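Sulfotransferase (Mus musculus, PDB 5X2B) probably transfers a sulfuryl group to an acceptor substrate, and binds adenosine-3'-5'-diphosphate and calcium. Local coordinates at residues A57-T62 against P80-I85. Sequence-based numbering, arbitrary orientation.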
loop_
_atom_site.group_PDB
_atom_site.type_symbol
_atom_site.label_atom_id
_atom_site.label_comp_id
_atom_site.label_asym_id
_atom_site.label_seq_id
_atom_site.Cartn_x
_atom_site.Cartn_y
_atom_site.Cartn_z
ATOM N N ALA F 57 -16.129 13.990 5.270
ATOM C CA ALA F 57 -16.377 12.599 5.510
ATOM C C ALA F 57 -16.196 12.415 6.977
ATOM O O ALA F 57 -16.599 11.404 7.581
ATOM C CB ALA F 57 -15.422 11.790 4.767
ATOM N N GLY F 58 -15.611 13.437 7.574
ATOM C CA GLY F 58 -15.356 13.417 8.985
ATOM C C GLY F 58 -14.268 12.423 9.311
ATOM O O GLY F 58 -14.254 11.843 10.391
ATOM N N ILE F 59 -13.325 12.225 8.402
ATOM C CA ILE F 59 -12.291 11.218 8.646
ATOM C C ILE F 59 -10.870 11.762 8.825
ATOM O O ILE F 59 -10.324 12.370 7.907
ATOM C CB ILE F 59 -12.245 10.298 7.487
ATOM C CG1 ILE F 59 -13.461 9.406 7.523
ATOM C CG2 ILE F 59 -10.980 9.479 7.509
ATOM C CD1 ILE F 59 -13.677 8.801 6.202
ATOM N N THR F 60 -10.256 11.536 9.982
ATOM C CA THR F 60 -8.832 11.892 10.136
ATOM C C THR F 60 -7.984 10.903 9.369
ATOM O O THR F 60 -8.297 9.705 9.366
ATOM C CB THR F 60 -8.371 11.874 11.621
ATOM O OG1 THR F 60 -9.149 12.796 12.375
ATOM C CG2 THR F 60 -6.925 12.292 11.749
ATOM N N LEU F 61 -6.951 11.363 8.683
ATOM C CA LEU F 61 -6.022 10.397 8.110
ATOM C C LEU F 61 -4.757 10.297 8.898
ATOM O O LEU F 61 -3.979 11.222 8.923
ATOM C CB LEU F 61 -5.624 10.724 6.696
ATOM C CG LEU F 61 -4.744 9.556 6.240
ATOM C CD1 LEU F 61 -5.531 8.648 5.343
ATOM C CD2 LEU F 61 -3.524 10.034 5.542
ATOM N N THR F 62 -4.492 9.147 9.484
ATOM C CA THR F 62 -3.399 9.084 10.417
ATOM C C THR F 62 -2.023 8.755 9.782
ATOM O O THR F 62 -1.785 9.008 8.612
ATOM C CB THR F 62 -3.712 8.086 11.496
ATOM O OG1 THR F 62 -3.500 6.764 11.007
ATOM C CG2 THR F 62 -5.127 8.234 11.930
ATOM N N PRO F 80 -10.050 11.433 18.101
ATOM C CA PRO F 80 -11.472 11.482 18.400
ATOM C C PRO F 80 -12.255 11.020 17.205
ATOM O O PRO F 80 -13.083 10.104 17.310
ATOM C CB PRO F 80 -11.704 12.960 18.587
ATOM C CG PRO F 80 -10.670 13.620 17.728
ATOM C CD PRO F 80 -9.485 12.762 17.798
ATOM N N LYS F 81 -11.971 11.640 16.062
ATOM C CA LYS F 81 -12.791 11.427 14.883
ATOM C C LYS F 81 -12.589 10.017 14.378
ATOM O O LYS F 81 -11.944 9.158 15.021
ATOM C CB LYS F 81 -12.444 12.394 13.741
ATOM C CG LYS F 81 -12.285 13.848 14.150
ATOM C CD LYS F 81 -12.917 14.812 13.138
ATOM C CE LYS F 81 -11.986 15.107 11.984
ATOM N NZ LYS F 81 -12.614 15.741 10.794
ATOM N N ARG F 82 -13.159 9.819 13.199
ATOM C CA ARG F 82 -13.038 8.593 12.461
ATOM C C ARG F 82 -11.682 8.518 11.858
ATOM O O ARG F 82 -11.195 9.457 11.221
ATOM C CB ARG F 82 -14.019 8.550 11.313
ATOM C CG ARG F 82 -14.020 7.195 10.634
ATOM C CD ARG F 82 -15.024 7.134 9.575
ATOM N NE ARG F 82 -15.271 5.746 9.271
ATOM C CZ ARG F 82 -16.076 5.345 8.303
ATOM N NH1 ARG F 82 -16.698 6.254 7.531
ATOM N NH2 ARG F 82 -16.249 4.033 8.107
ATOM N N ARG F 83 -11.122 7.342 12.011
ATOM C CA ARG F 83 -9.745 7.109 11.734
ATOM C C ARG F 83 -9.546 6.329 10.463
ATOM O O ARG F 83 -10.062 5.209 10.348
ATOM C CB ARG F 83 -9.191 6.315 12.901
ATOM C CG ARG F 83 -9.222 7.066 14.176
ATOM C CD ARG F 83 -8.309 6.419 15.177
ATOM N NE ARG F 83 -8.700 5.033 15.363
ATOM C CZ ARG F 83 -8.418 4.330 16.442
ATOM N NH1 ARG F 83 -7.758 4.901 17.424
ATOM N NH2 ARG F 83 -8.813 3.071 16.545
ATOM N N ALA F 84 -8.791 6.916 9.518
ATOM C CA ALA F 84 -8.191 6.178 8.375
ATOM C C ALA F 84 -6.730 5.843 8.664
ATOM O O ALA F 84 -5.891 6.736 8.785
ATOM C CB ALA F 84 -8.263 6.982 7.107
ATOM N N ILE F 85 -6.442 4.555 8.801
ATOM C CA ILE F 85 -5.159 4.096 9.289
ATOM C C ILE F 85 -4.356 3.392 8.188
ATOM O O ILE F 85 -4.754 2.345 7.653
ATOM C CB ILE F 85 -5.380 3.174 10.436
ATOM C CG1 ILE F 85 -6.256 3.895 11.479
ATOM C CG2 ILE F 85 -4.046 2.723 10.958
ATOM C CD1 ILE F 85 -6.918 2.966 12.490
HETATM O O HOH W 1 -17.273 8.860 7.244
HETATM O O HOH W 2 -16.045 11.556 12.762
#
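Ile59 and Arg82 pair across two parallel strands, their side chains running side by side in the same direction. The arginine is stretched out from CG to NE, with CG anti to its backbone N (chi1 -173°), which lays its aliphatic stem along the isoleucine: Ile59 CG1 sits 3.4 Å from Arg82 CD, and CD1 reaches the guanidinium obliquely. The other branch, Ile59 CG2, meets Ala84 CB at 3.7 Å, and Leu61 CD1 touches the same methyl from another direction. Ile59, Leu61, Arg82 and Ala84 all turn to one face of the sheet, which is why these groups meet. An alanine at Ile59 would take away the CG1 and CG2 branches, and the Arg82 stem is likely to lose its close flank while the Ala84 methyl keeps Leu61 but not the isoleucine. A water in the guanidinium plane, at its edge, links Arg82 NH1 to Ala57 O, while NE is held by the carbonyl of Asp32. Thr60 turns to the other face, and its side chain crosses that of Lys81, from the turn before strand 82-87, at about a right angle, with Lys81 CB 3.6 Å from Thr60 OG1. The backbone ladder runs from Thr60 N to Arg82 O, then from Ala84 N to Thr60 O (2.8 Å), then from Thr62 N to Ala84 O (2.9 Å). Ala84 O takes a second bond from Thr62 OG1 (3.3 Å), which arrives tilted 32° from the carbonyl plane. Strands 59-61 and 82-87, joined through helix 72-77, form a beta-alpha-beta unit at one border of the five-stranded parallel sheet of the sulfotransferase fold. Strand 34-37 flanks 82-87 on its other side, with Leu36 touching both Leu61 and Ala84, and helix 44-52 packs against Leu61 through Ala48 and Glu52.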